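Local atomic coordinates of transcription termination factor FttA (Methanosarcina mazei, PDB entry 2XR1), a protein that probably terminates transcription by cleaving nascent RNA where it leaves RNA polymerase, acting as a homodimeric two-zinc nuclease of the metallo-beta-lactamase superfamily. Residues G170-R175 with Q237-I242; R185-G190 with V229-P234; F200-P205 with I209-G214; E314-T317 with I323-T326; F341-G344 with N349-F352. One frame throughout, in Å; residues are numbered along the deposited sequence.

How the contacts relate
The five contacts illustrate how nested and serial closures build a two-sheet fold. From the N terminus, contact 1 opens at the end of helix 159-173 and closes on the segment 237-242, which runs into strand 240-242. Inside that long loop lies contact 2, from strand 185-190 to the segment 229-234, and inside contact 2 lies the hairpin of contact 3. Contacts 4 and 5 follow in series, and none of the five cross. Contacts 1 to 3 all reach one mixed sheet, whereas contacts 4 and 5 join successive strands of a second. The sheets meet where L202 and I211 of contact 3 pack on F341 and F352 of contact 5.

Contact 1: residues G170-R175 with Q237-I242; sequences GRKIHR and QIDAVI
The R175 guanidinium and the D239 carboxylate meet at the guanidinium rim rather than over a face: OD2 of D239 lies at that edge, near the plane, and the two flat groups are turned 50° against each other. The K172 carbonyl carbon lies in plane at the guanidinium edge. H174 turns its ring back on its own helix: CG2 of I173 lies over one face toward its rim, the carbonyl carbon of G170 is in plane at the edge, and ND1 of H174 bonds G170 O at 2.9 Å.

A single carboxylate oxygen carries the bridge. OD2 of D239 takes NH2 of R175 at 2.6 Å through its syn lone pair. NH1 of R175 adds a weak bond to the same OD2 at 3.0 Å. With chi1 at 72°, R175 places CG between its backbone N and carbonyl carbon, and the chain runs extended to NE, which brings the head back to the helix end. There NH1 of R175 also reaches K172 O at 2.7 Å, standing above that carbonyl's plane, while R175 N approaches the same oxygen from the opposite face. K172 passes beside the acid, its CE 4.4 Å from D239 CG.

NH2 of R175 is bonded to E206 O too, and H174 stacks on F32 of the first KH domain. The guanidinium is thus gripped by a carboxylate and by a carbonyl at the C-terminal end of a helix, where the helix dipole would favour a cation. With R175 bonded and K172 nearby, D239 probably stays ionised although buried.

Contact 2: residues R185-G190 with V229-P234; sequences RVTALG and VPEVFP
L189 makes the apolar part of this contact by using its two methyls separately. CD1 of L189 touches CG2 of V232 at 3.3 Å, and CD2 of L189 lies 3.8 Å from CG2 of V229. The L189 and V229 side chains slide past each other in opposite directions, and each prong of the leucine fork meets a different valine of the segment 229-234.

The polar residues meet without bonding to each other. CG2 of T187 lies 4.1 Å from OE2 of E231, the two side chains crossing at about a right angle. OG1 of T187 shares a hydrogen bond with OG1 of T636. The carboxylate of E231 has its stronger partner outside the two segments, in R185 of the second subunit, and R185 of this chain pairs in turn with E231 of the second subunit.

Backbone bonds shape the loop itself: V229 O accepts V232 N at 2.9 Å and F233 N at 3.1 Å, from opposite faces of its carbonyl plane.

Strand 185-190 runs between strands 199-203 and 636-638 of one mixed sheet. The contact forms part of the dimer interface, and the segment 229-234 lies against the side of that sheet bearing T187 and L189, where E231 also touches L201 and V232 touches L210 of strand 208-211.

Contact 3: residues F200-P205 with I209-G214; sequences FLLSTP and ILIDCG
F200 with I211 and L202 with I209 form antiparallel hydrogen-bonded pairs flanking the non-hydrogen-bonded pair L201 with L210, on strands whose short axes run 149° apart. Each outer pair closes two bonds; L202 N reaches I209 O at 2.8 Å and I209 N reaches L202 O at 2.8 Å, both nearly along the C=O axis. The F200 and I211 bonds are tilted from their carbonyl planes instead.

On one face, L201 and L210 bring their CD1 methyls to 3.4 Å. L201 swings CG to the side opposite its own N (chi1 -170°), which also carries CD1 over I209 O, while CD1 of L210 comes within 3.5 Å of F200 O. The opposite face holds F200, L202, I209 and I211. Here CD1 of I211 runs diagonally to CB of L202 at 3.8 Å, and the F200 ring presents its edge to I211 O, with CD2 the nearest ring atom at 4.0 Å. F341 of the second sheet packs on L202, I209 and I211, making this the inner face of the sandwich.

At D212, OD2 bonds ND1 of H250, a ligand of the second zinc, and OG1 of T244. The aspartate is therefore a second-shell residue that orients a first-shell histidine. A hairpin whose second strand leads to an aspartate beside the metal histidines is characteristic of the metallo-beta-lactamase fold.

Contact 4: residues E314-T317 with I323-T326; sequences EEVT and IKLT
V316 lies across the strand 323-326 and spreads its two methyls toward different residues. CG1 of V316, anti to the backbone N (chi1 -176°), rests on the aliphatic part of K324, 3.7 Å from CD. CG2 of V316 reaches T326 instead, 3.9 Å from OG1. The methyl of T326 faces E314, its CG2 3.6 Å from E314 CA.

T317 and L325 share the opposite face of the strand pair. They form an antiparallel hydrogen-bonded pair: L325 N meets T317 O at 2.8 Å and almost straight (171°), whereas T317 N bonds L325 O at 2.9 Å with more bend. The T317 hydroxyl turns back on its own segment and gives a bond to E315 O, 2.9 Å from OG1, standing above that carbonyl's plane. L325 continues inward onto F341 of the next strand.

Strand 317-320 is the outermost of its sheet within the chain, and T317 pairs it with strand 323-329. Two main-chain bonds fix the register, while the hydroxyl bond of T317 ties down the approach to the strand. The sides differ in chemistry: V316 lies against the methylene chain of K324 at the surface, and T317 and L325 on the other side are buried, the leucine against F341.

Contact 5: residues F341-G344 with N349-F352; sequences FHIG and NVVF
F341 and V350 form the hydrogen-bonded pair of a beta hairpin, strands 337-343 and 348-352, in the second sheet of the metallo-beta-lactamase sandwich. The backbone bonds are F341 N to V350 O at 2.9 Å and V350 N to F341 O at 3.0 Å.

Apolar packing occupies the face turned to the other sheet. CG1 of V350 sits 3.9 Å from CB of F341, and CD1 of I343 approaches the same methyl more loosely. The rings of F341 and F352 meet at a slant, their planes 82° apart and their centroids separated by 5.8 Å; CE2 of F341 is the atom nearest CD1 of F352. The F341 ring also turns its edge to V350 O. From the first sheet, L202 also packs on I343 and V350, while F200 packs on F352, so the hairpin forms one wall of the core between the sheets.

Polar interaction belongs to the other face, at the non-hydrogen-bonded pair H342 and N349. Their side chains lie side by side and point the same way, with ring and amide planes only 18° apart. N349 ND2 is bonded to OE1 of E375, which steadies the amide. Its other end takes the histidine: H342 ND1 donates to N349 OD1 at 2.9 Å, tilted 33° from the amide carbonyl plane.

Contact 1: residues G170-R175 with Q237-I242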
# COMPACT_ATOMS: atom_id res chain seq x y z
N GLY B 170 -2.23 25.43 8.66
CA GLY B 170 -3.43 26.08 8.16
C GLY B 170 -3.43 26.21 6.65
O GLY B 170 -4.36 25.72 6.01
N ARG B 171 -2.37 26.83 6.10
CA ARG B 171 -2.22 27.03 4.65
C ARG B 171 -2.17 25.71 3.85
O ARG B 171 -2.57 25.64 2.70
CB ARG B 171 -0.95 27.84 4.34
CG ARG B 171 -0.97 29.25 4.88
CD ARG B 171 0.30 30.05 4.53
NE ARG B 171 0.60 31.01 5.60
CZ ARG B 171 0.63 32.33 5.49
NH1 ARG B 171 0.43 32.93 4.32
NH2 ARG B 171 0.92 33.06 6.58
N LYS B 172 -1.68 24.67 4.47
CA LYS B 172 -1.64 23.37 3.83
C LYS B 172 -3.06 22.76 3.75
O LYS B 172 -3.47 22.17 2.72
CB LYS B 172 -0.65 22.50 4.63
CG LYS B 172 -0.59 21.05 4.21
CD LYS B 172 0.84 20.50 4.23
CE LYS B 172 0.85 18.99 4.25
NZ LYS B 172 2.24 18.51 4.54
N ILE B 173 -3.83 22.90 4.83
CA ILE B 173 -5.23 22.48 4.83
C ILE B 173 -6.00 23.16 3.68
O ILE B 173 -6.81 22.52 3.01
CB ILE B 173 -5.89 22.77 6.16
CG1 ILE B 173 -5.30 21.87 7.26
CG2 ILE B 173 -7.35 22.53 6.05
CD1 ILE B 173 -5.79 22.12 8.68
N HIS B 174 -5.73 24.43 3.46
CA HIS B 174 -6.49 25.20 2.48
C HIS B 174 -5.79 25.35 1.15
O HIS B 174 -6.08 26.26 0.40
CB HIS B 174 -6.86 26.58 3.07
CG HIS B 174 -7.69 26.48 4.30
ND1 HIS B 174 -7.14 26.31 5.56
CD2 HIS B 174 -9.03 26.42 4.47
CE1 HIS B 174 -8.10 26.20 6.46
NE2 HIS B 174 -9.26 26.23 5.82
N ARG B 175 -4.87 24.45 0.85
CA ARG B 175 -4.36 24.34 -0.50
C ARG B 175 -5.52 23.85 -1.36
O ARG B 175 -6.49 23.26 -0.85
CB ARG B 175 -3.18 23.37 -0.56
CG ARG B 175 -3.56 21.90 -0.40
CD ARG B 175 -2.35 21.01 -0.42
NE ARG B 175 -2.68 19.59 -0.30
CZ ARG B 175 -2.96 18.97 0.84
NH1 ARG B 175 -2.99 19.65 1.99
NH2 ARG B 175 -3.23 17.68 0.85
N GLN B 237 4.69 13.81 3.37
CA GLN B 237 3.46 13.51 2.61
C GLN B 237 2.24 13.30 3.53
O GLN B 237 1.14 13.06 3.03
CB GLN B 237 3.66 12.26 1.72
CG GLN B 237 3.32 10.91 2.39
CD GLN B 237 3.56 9.69 1.47
OE1 GLN B 237 2.62 9.18 0.88
NE2 GLN B 237 4.83 9.22 1.38
N ILE B 238 2.44 13.32 4.86
CA ILE B 238 1.33 13.08 5.76
C ILE B 238 0.66 14.38 6.21
O ILE B 238 1.24 15.16 6.94
CB ILE B 238 1.74 12.28 7.02
CG1 ILE B 238 2.53 11.02 6.66
CG2 ILE B 238 0.52 11.90 7.76
CD1 ILE B 238 1.72 9.95 6.00
N ASP B 239 -0.60 14.56 5.84
CA ASP B 239 -1.36 15.73 6.21
C ASP B 239 -1.65 15.84 7.71
O ASP B 239 -1.62 16.96 8.28
CB ASP B 239 -2.65 15.77 5.41
CG ASP B 239 -2.39 16.00 3.90
OD1 ASP B 239 -1.57 15.23 3.28
OD2 ASP B 239 -3.00 16.97 3.33
N ALA B 240 -1.92 14.71 8.37
CA ALA B 240 -2.25 14.74 9.80
C ALA B 240 -2.10 13.40 10.49
O ALA B 240 -2.07 12.37 9.87
CB ALA B 240 -3.64 15.24 9.99
N VAL B 241 -1.97 13.45 11.79
CA VAL B 241 -1.98 12.28 12.62
C VAL B 241 -3.17 12.46 13.55
O VAL B 241 -3.34 13.52 14.13
CB VAL B 241 -0.63 12.11 13.40
CG1 VAL B 241 -0.72 11.00 14.40
CG2 VAL B 241 0.54 11.82 12.39
N ILE B 242 -4.03 11.44 13.64
CA ILE B 242 -5.09 11.45 14.61
C ILE B 242 -4.78 10.47 15.73
O ILE B 242 -4.42 9.34 15.49
CB ILE B 242 -6.43 11.17 13.96
CG1 ILE B 242 -6.93 12.43 13.25
CG2 ILE B 242 -7.49 10.81 14.99
CD1 ILE B 242 -6.35 12.69 11.91

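Contact 2: residues R185-G190 with V229-P234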
# COMPACT_ATOMS: atom_id res chain seq x y z
N ARG B 185 -8.84 4.81 0.33
CA ARG B 185 -8.35 3.53 0.78
C ARG B 185 -7.69 3.58 2.13
O ARG B 185 -7.30 4.61 2.58
CB ARG B 185 -7.43 2.95 -0.24
CG ARG B 185 -6.38 3.88 -0.71
CD ARG B 185 -5.67 3.28 -1.89
NE ARG B 185 -4.41 3.97 -2.04
CZ ARG B 185 -3.28 3.45 -2.44
NH1 ARG B 185 -3.17 2.17 -2.77
NH2 ARG B 185 -2.23 4.23 -2.51
N VAL B 186 -7.62 2.45 2.79
CA VAL B 186 -6.98 2.32 4.10
C VAL B 186 -5.87 1.28 4.04
O VAL B 186 -6.13 0.15 3.62
CB VAL B 186 -7.96 1.75 5.08
CG1 VAL B 186 -7.26 1.53 6.40
CG2 VAL B 186 -9.19 2.64 5.19
N THR B 187 -4.64 1.67 4.41
CA THR B 187 -3.50 0.76 4.53
C THR B 187 -3.26 0.54 6.00
O THR B 187 -3.36 1.48 6.77
CB THR B 187 -2.20 1.31 3.90
OG1 THR B 187 -2.40 1.64 2.53
CG2 THR B 187 -1.06 0.27 3.96
N ALA B 188 -2.97 -0.70 6.40
CA ALA B 188 -2.71 -1.03 7.81
C ALA B 188 -1.21 -1.11 8.04
O ALA B 188 -0.49 -1.77 7.28
CB ALA B 188 -3.38 -2.36 8.20
N LEU B 189 -0.73 -0.44 9.08
CA LEU B 189 0.67 -0.48 9.37
C LEU B 189 1.00 -1.12 10.73
O LEU B 189 2.16 -1.22 11.10
CB LEU B 189 1.22 0.91 9.33
CG LEU B 189 1.05 1.61 7.99
CD1 LEU B 189 1.38 3.09 8.17
CD2 LEU B 189 1.92 1.00 6.91
N GLY B 190 -0.03 -1.52 11.46
CA GLY B 190 0.11 -2.26 12.69
C GLY B 190 -1.25 -2.27 13.36
O GLY B 190 -2.04 -1.41 13.11
N VAL B 229 7.80 2.11 5.04
CA VAL B 229 7.30 1.66 3.75
C VAL B 229 6.87 2.79 2.88
O VAL B 229 6.51 3.83 3.38
CB VAL B 229 6.05 0.74 3.91
CG1 VAL B 229 6.42 -0.55 4.56
CG2 VAL B 229 4.88 1.44 4.65
N PRO B 230 6.82 2.59 1.56
CA PRO B 230 6.56 3.69 0.63
C PRO B 230 5.30 4.49 0.89
O PRO B 230 5.25 5.63 0.51
CB PRO B 230 6.45 2.98 -0.71
CG PRO B 230 7.36 1.90 -0.58
CD PRO B 230 7.22 1.39 0.82
N GLU B 231 4.33 3.91 1.55
CA GLU B 231 3.06 4.58 1.85
C GLU B 231 3.16 5.60 2.93
O GLU B 231 2.25 6.37 3.09
CB GLU B 231 2.01 3.56 2.35
CG GLU B 231 1.64 2.49 1.37
CD GLU B 231 2.61 1.32 1.33
OE1 GLU B 231 3.84 1.50 1.18
OE2 GLU B 231 2.15 0.20 1.43
N VAL B 232 4.22 5.55 3.74
CA VAL B 232 4.39 6.47 4.85
C VAL B 232 5.59 7.38 4.66
O VAL B 232 5.54 8.53 5.08
CB VAL B 232 4.44 5.70 6.15
CG1 VAL B 232 5.28 6.43 7.22
CG2 VAL B 232 3.06 5.51 6.64
N PHE B 233 6.67 6.86 4.06
CA PHE B 233 7.85 7.66 3.74
C PHE B 233 7.67 8.23 2.33
O PHE B 233 7.38 7.47 1.42
CB PHE B 233 9.15 6.82 3.81
CG PHE B 233 9.80 6.80 5.19
CD1 PHE B 233 9.13 6.28 6.28
CD2 PHE B 233 11.11 7.28 5.39
CE1 PHE B 233 9.73 6.27 7.57
CE2 PHE B 233 11.72 7.27 6.67
CZ PHE B 233 11.03 6.76 7.76
N PRO B 234 7.87 9.57 2.15
CA PRO B 234 8.42 10.49 3.14
C PRO B 234 7.31 11.04 4.01
O PRO B 234 6.26 11.37 3.51
CB PRO B 234 9.03 11.59 2.28
CG PRO B 234 8.13 11.67 1.10
CD PRO B 234 7.45 10.30 0.93

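Contact 3: residues F200-P205 with I209-G214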
# COMPACT_ATOMS: atom_id res chain seq x y z
N PHE B 200 -2.79 3.29 11.16
CA PHE B 200 -3.54 3.09 9.94
C PHE B 200 -3.35 4.29 9.03
O PHE B 200 -3.20 5.44 9.47
CB PHE B 200 -5.03 2.89 10.26
CG PHE B 200 -5.31 1.62 10.97
CD1 PHE B 200 -5.60 0.44 10.24
CD2 PHE B 200 -5.24 1.55 12.34
CE1 PHE B 200 -5.83 -0.76 10.89
CE2 PHE B 200 -5.45 0.32 13.00
CZ PHE B 200 -5.75 -0.83 12.28
N LEU B 201 -3.38 4.07 7.73
CA LEU B 201 -3.28 5.20 6.81
C LEU B 201 -4.57 5.29 6.05
O LEU B 201 -4.94 4.33 5.45
CB LEU B 201 -2.12 5.03 5.86
CG LEU B 201 -1.82 6.27 5.05
CD1 LEU B 201 -1.15 7.28 5.93
CD2 LEU B 201 -0.99 5.89 3.72
N LEU B 202 -5.27 6.42 6.11
CA LEU B 202 -6.44 6.69 5.29
C LEU B 202 -5.95 7.63 4.21
O LEU B 202 -5.30 8.60 4.52
CB LEU B 202 -7.52 7.37 6.11
CG LEU B 202 -8.72 8.03 5.44
CD1 LEU B 202 -9.60 7.05 4.66
CD2 LEU B 202 -9.50 8.73 6.57
N SER B 203 -6.23 7.33 2.95
CA SER B 203 -5.65 8.12 1.91
C SER B 203 -6.62 8.35 0.78
O SER B 203 -7.56 7.55 0.55
CB SER B 203 -4.32 7.52 1.41
OG SER B 203 -4.54 6.46 0.50
N THR B 204 -6.42 9.49 0.12
CA THR B 204 -7.19 9.87 -1.05
C THR B 204 -6.15 10.36 -2.02
O THR B 204 -4.98 10.31 -1.73
CB THR B 204 -8.23 10.98 -0.72
OG1 THR B 204 -7.59 12.29 -0.68
CG2 THR B 204 -8.89 10.68 0.57
N PRO B 205 -6.58 10.80 -3.19
CA PRO B 205 -5.58 11.33 -4.11
C PRO B 205 -4.90 12.59 -3.62
O PRO B 205 -3.77 12.89 -4.05
CB PRO B 205 -6.37 11.59 -5.40
CG PRO B 205 -7.56 10.70 -5.33
CD PRO B 205 -7.85 10.45 -3.86
N ILE B 209 -3.74 10.53 5.82
CA ILE B 209 -4.06 10.75 7.21
C ILE B 209 -3.61 9.50 7.89
O ILE B 209 -3.89 8.42 7.43
CB ILE B 209 -5.61 10.97 7.45
CG1 ILE B 209 -6.13 12.14 6.60
CG2 ILE B 209 -5.91 11.34 8.85
CD1 ILE B 209 -5.30 13.43 6.72
N LEU B 210 -2.93 9.68 9.01
CA LEU B 210 -2.47 8.59 9.84
C LEU B 210 -3.34 8.52 11.07
O LEU B 210 -3.40 9.49 11.81
CB LEU B 210 -1.01 8.81 10.20
CG LEU B 210 -0.06 7.64 10.32
CD1 LEU B 210 0.00 6.76 9.09
CD2 LEU B 210 1.27 8.27 10.62
N ILE B 211 -4.04 7.41 11.29
CA ILE B 211 -4.78 7.24 12.51
C ILE B 211 -3.97 6.34 13.45
O ILE B 211 -3.71 5.18 13.13
CB ILE B 211 -6.18 6.68 12.28
CG1 ILE B 211 -7.04 7.65 11.46
CG2 ILE B 211 -6.88 6.41 13.64
CD1 ILE B 211 -7.12 7.41 9.93
N ASP B 212 -3.59 6.91 14.59
CA ASP B 212 -2.81 6.25 15.64
C ASP B 212 -1.38 5.90 15.19
O ASP B 212 -1.08 5.79 14.01
CB ASP B 212 -3.55 5.02 16.25
CG ASP B 212 -4.77 5.42 17.14
OD1 ASP B 212 -4.82 6.62 17.56
OD2 ASP B 212 -5.67 4.54 17.45
N CYS B 213 -0.49 5.78 16.17
CA CYS B 213 0.80 5.25 15.97
C CYS B 213 1.35 4.69 17.26
O CYS B 213 2.11 5.37 17.93
CB CYS B 213 1.70 6.32 15.45
SG CYS B 213 3.19 5.59 14.82
N GLY B 214 1.00 3.43 17.58
CA GLY B 214 1.23 2.87 18.91
C GLY B 214 2.52 2.14 19.14
O GLY B 214 3.24 1.86 18.20

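Contact 4: residues E314-T317 with I323-T326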
# COMPACT_ATOMS: atom_id res chain seq x y z
N GLU B 314 -17.80 16.39 18.56
CA GLU B 314 -18.86 16.99 17.73
C GLU B 314 -18.48 18.27 16.99
O GLU B 314 -19.34 18.98 16.50
CB GLU B 314 -20.14 17.23 18.55
CG GLU B 314 -20.82 15.96 19.03
CD GLU B 314 -22.24 16.23 19.60
OE1 GLU B 314 -22.75 17.41 19.54
OE2 GLU B 314 -22.83 15.27 20.12
N GLU B 315 -17.20 18.53 16.87
CA GLU B 315 -16.70 19.75 16.30
C GLU B 315 -16.11 19.32 14.95
O GLU B 315 -15.07 18.65 14.93
CB GLU B 315 -15.66 20.31 17.25
CG GLU B 315 -14.99 21.60 16.88
CD GLU B 315 -14.24 22.21 18.09
OE1 GLU B 315 -13.18 21.65 18.52
OE2 GLU B 315 -14.73 23.23 18.62
N VAL B 316 -16.83 19.65 13.87
CA VAL B 316 -16.48 19.27 12.51
C VAL B 316 -15.34 20.12 12.01
O VAL B 316 -15.46 21.32 11.96
CB VAL B 316 -17.66 19.48 11.51
CG1 VAL B 316 -17.27 18.98 10.15
CG2 VAL B 316 -18.91 18.77 12.01
N THR B 317 -14.27 19.48 11.57
CA THR B 317 -12.98 20.13 11.42
C THR B 317 -12.35 19.75 10.09
O THR B 317 -12.09 18.57 9.84
CB THR B 317 -12.08 19.67 12.59
OG1 THR B 317 -12.76 19.96 13.82
CG2 THR B 317 -10.73 20.35 12.61
N ILE B 323 -11.09 16.38 3.44
CA ILE B 323 -11.43 15.56 4.57
C ILE B 323 -11.86 16.39 5.76
O ILE B 323 -11.15 17.31 6.14
CB ILE B 323 -10.28 14.64 4.99
CG1 ILE B 323 -9.79 13.83 3.79
CG2 ILE B 323 -10.73 13.69 6.09
CD1 ILE B 323 -8.70 12.90 4.14
N LYS B 324 -13.04 16.08 6.30
CA LYS B 324 -13.53 16.69 7.52
C LYS B 324 -13.60 15.63 8.59
O LYS B 324 -14.12 14.56 8.34
CB LYS B 324 -14.93 17.25 7.32
CG LYS B 324 -14.95 18.53 6.60
CD LYS B 324 -16.34 19.09 6.56
CE LYS B 324 -16.46 20.30 5.58
NZ LYS B 324 -15.80 20.01 4.27
N LEU B 325 -13.11 15.96 9.77
CA LEU B 325 -13.05 15.04 10.90
C LEU B 325 -13.97 15.51 12.03
O LEU B 325 -14.05 16.72 12.30
CB LEU B 325 -11.63 14.98 11.45
CG LEU B 325 -11.45 14.33 12.84
CD1 LEU B 325 -11.80 12.83 12.81
CD2 LEU B 325 -10.02 14.55 13.40
N THR B 326 -14.67 14.55 12.64
CA THR B 326 -15.48 14.79 13.85
C THR B 326 -15.21 13.71 14.88
O THR B 326 -15.38 12.51 14.60
CB THR B 326 -16.97 14.75 13.60
OG1 THR B 326 -17.28 15.29 12.32
CG2 THR B 326 -17.72 15.54 14.69

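Contact 5: residues F341-G344 with N349-F352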
# COMPACT_ATOMS: atom_id res chain seq x y z
N PHE B 341 -14.72 10.46 9.49
CA PHE B 341 -14.09 11.18 8.39
C PHE B 341 -15.02 11.29 7.21
O PHE B 341 -15.45 10.26 6.65
CB PHE B 341 -12.87 10.44 7.91
CG PHE B 341 -11.78 10.38 8.90
CD1 PHE B 341 -10.83 11.37 8.96
CD2 PHE B 341 -11.67 9.32 9.77
CE1 PHE B 341 -9.80 11.29 9.82
CE2 PHE B 341 -10.63 9.25 10.67
CZ PHE B 341 -9.71 10.24 10.69
N HIS B 342 -15.30 12.52 6.84
CA HIS B 342 -16.24 12.87 5.78
C HIS B 342 -15.36 13.28 4.64
O HIS B 342 -14.62 14.26 4.77
CB HIS B 342 -17.14 14.04 6.26
CG HIS B 342 -18.11 14.55 5.25
ND1 HIS B 342 -18.93 13.73 4.51
CD2 HIS B 342 -18.45 15.82 4.90
CE1 HIS B 342 -19.68 14.46 3.70
NE2 HIS B 342 -19.41 15.73 3.93
N ILE B 343 -15.37 12.50 3.56
CA ILE B 343 -14.45 12.68 2.45
C ILE B 343 -15.14 13.27 1.27
O ILE B 343 -16.12 12.75 0.78
CB ILE B 343 -13.81 11.34 2.07
CG1 ILE B 343 -13.35 10.62 3.36
CG2 ILE B 343 -12.70 11.53 0.98
CD1 ILE B 343 -12.14 9.87 3.23
N GLY B 344 -14.60 14.38 0.79
CA GLY B 344 -15.18 15.10 -0.36
C GLY B 344 -16.47 15.83 -0.03
O GLY B 344 -16.72 16.13 1.12
N ASN B 349 -17.88 8.21 3.67
CA ASN B 349 -17.75 8.48 5.09
C ASN B 349 -17.25 7.23 5.75
O ASN B 349 -17.89 6.17 5.59
CB ASN B 349 -19.10 8.86 5.73
CG ASN B 349 -19.66 10.12 5.20
OD1 ASN B 349 -19.53 11.19 5.82
ND2 ASN B 349 -20.33 10.01 4.07
N VAL B 350 -16.15 7.34 6.50
CA VAL B 350 -15.57 6.19 7.13
C VAL B 350 -15.39 6.49 8.61
O VAL B 350 -14.97 7.58 8.96
CB VAL B 350 -14.20 5.77 6.49
CG1 VAL B 350 -13.36 6.93 6.24
CG2 VAL B 350 -13.44 4.84 7.41
N VAL B 351 -15.72 5.53 9.46
CA VAL B 351 -15.53 5.64 10.89
C VAL B 351 -14.47 4.70 11.43
O VAL B 351 -14.50 3.51 11.18
CB VAL B 351 -16.82 5.37 11.63
CG1 VAL B 351 -16.54 5.19 13.06
CG2 VAL B 351 -17.82 6.53 11.40
N PHE B 352 -13.50 5.25 12.13
CA PHE B 352 -12.54 4.45 12.83
C PHE B 352 -12.99 4.51 14.24
O PHE B 352 -13.07 5.58 14.76
CB PHE B 352 -11.17 5.08 12.76
CG PHE B 352 -10.46 4.82 11.48
CD1 PHE B 352 -10.79 5.53 10.33
CD2 PHE B 352 -9.42 3.88 11.40
CE1 PHE B 352 -10.13 5.30 9.12
CE2 PHE B 352 -8.77 3.64 10.21
CZ PHE B 352 -9.12 4.37 9.05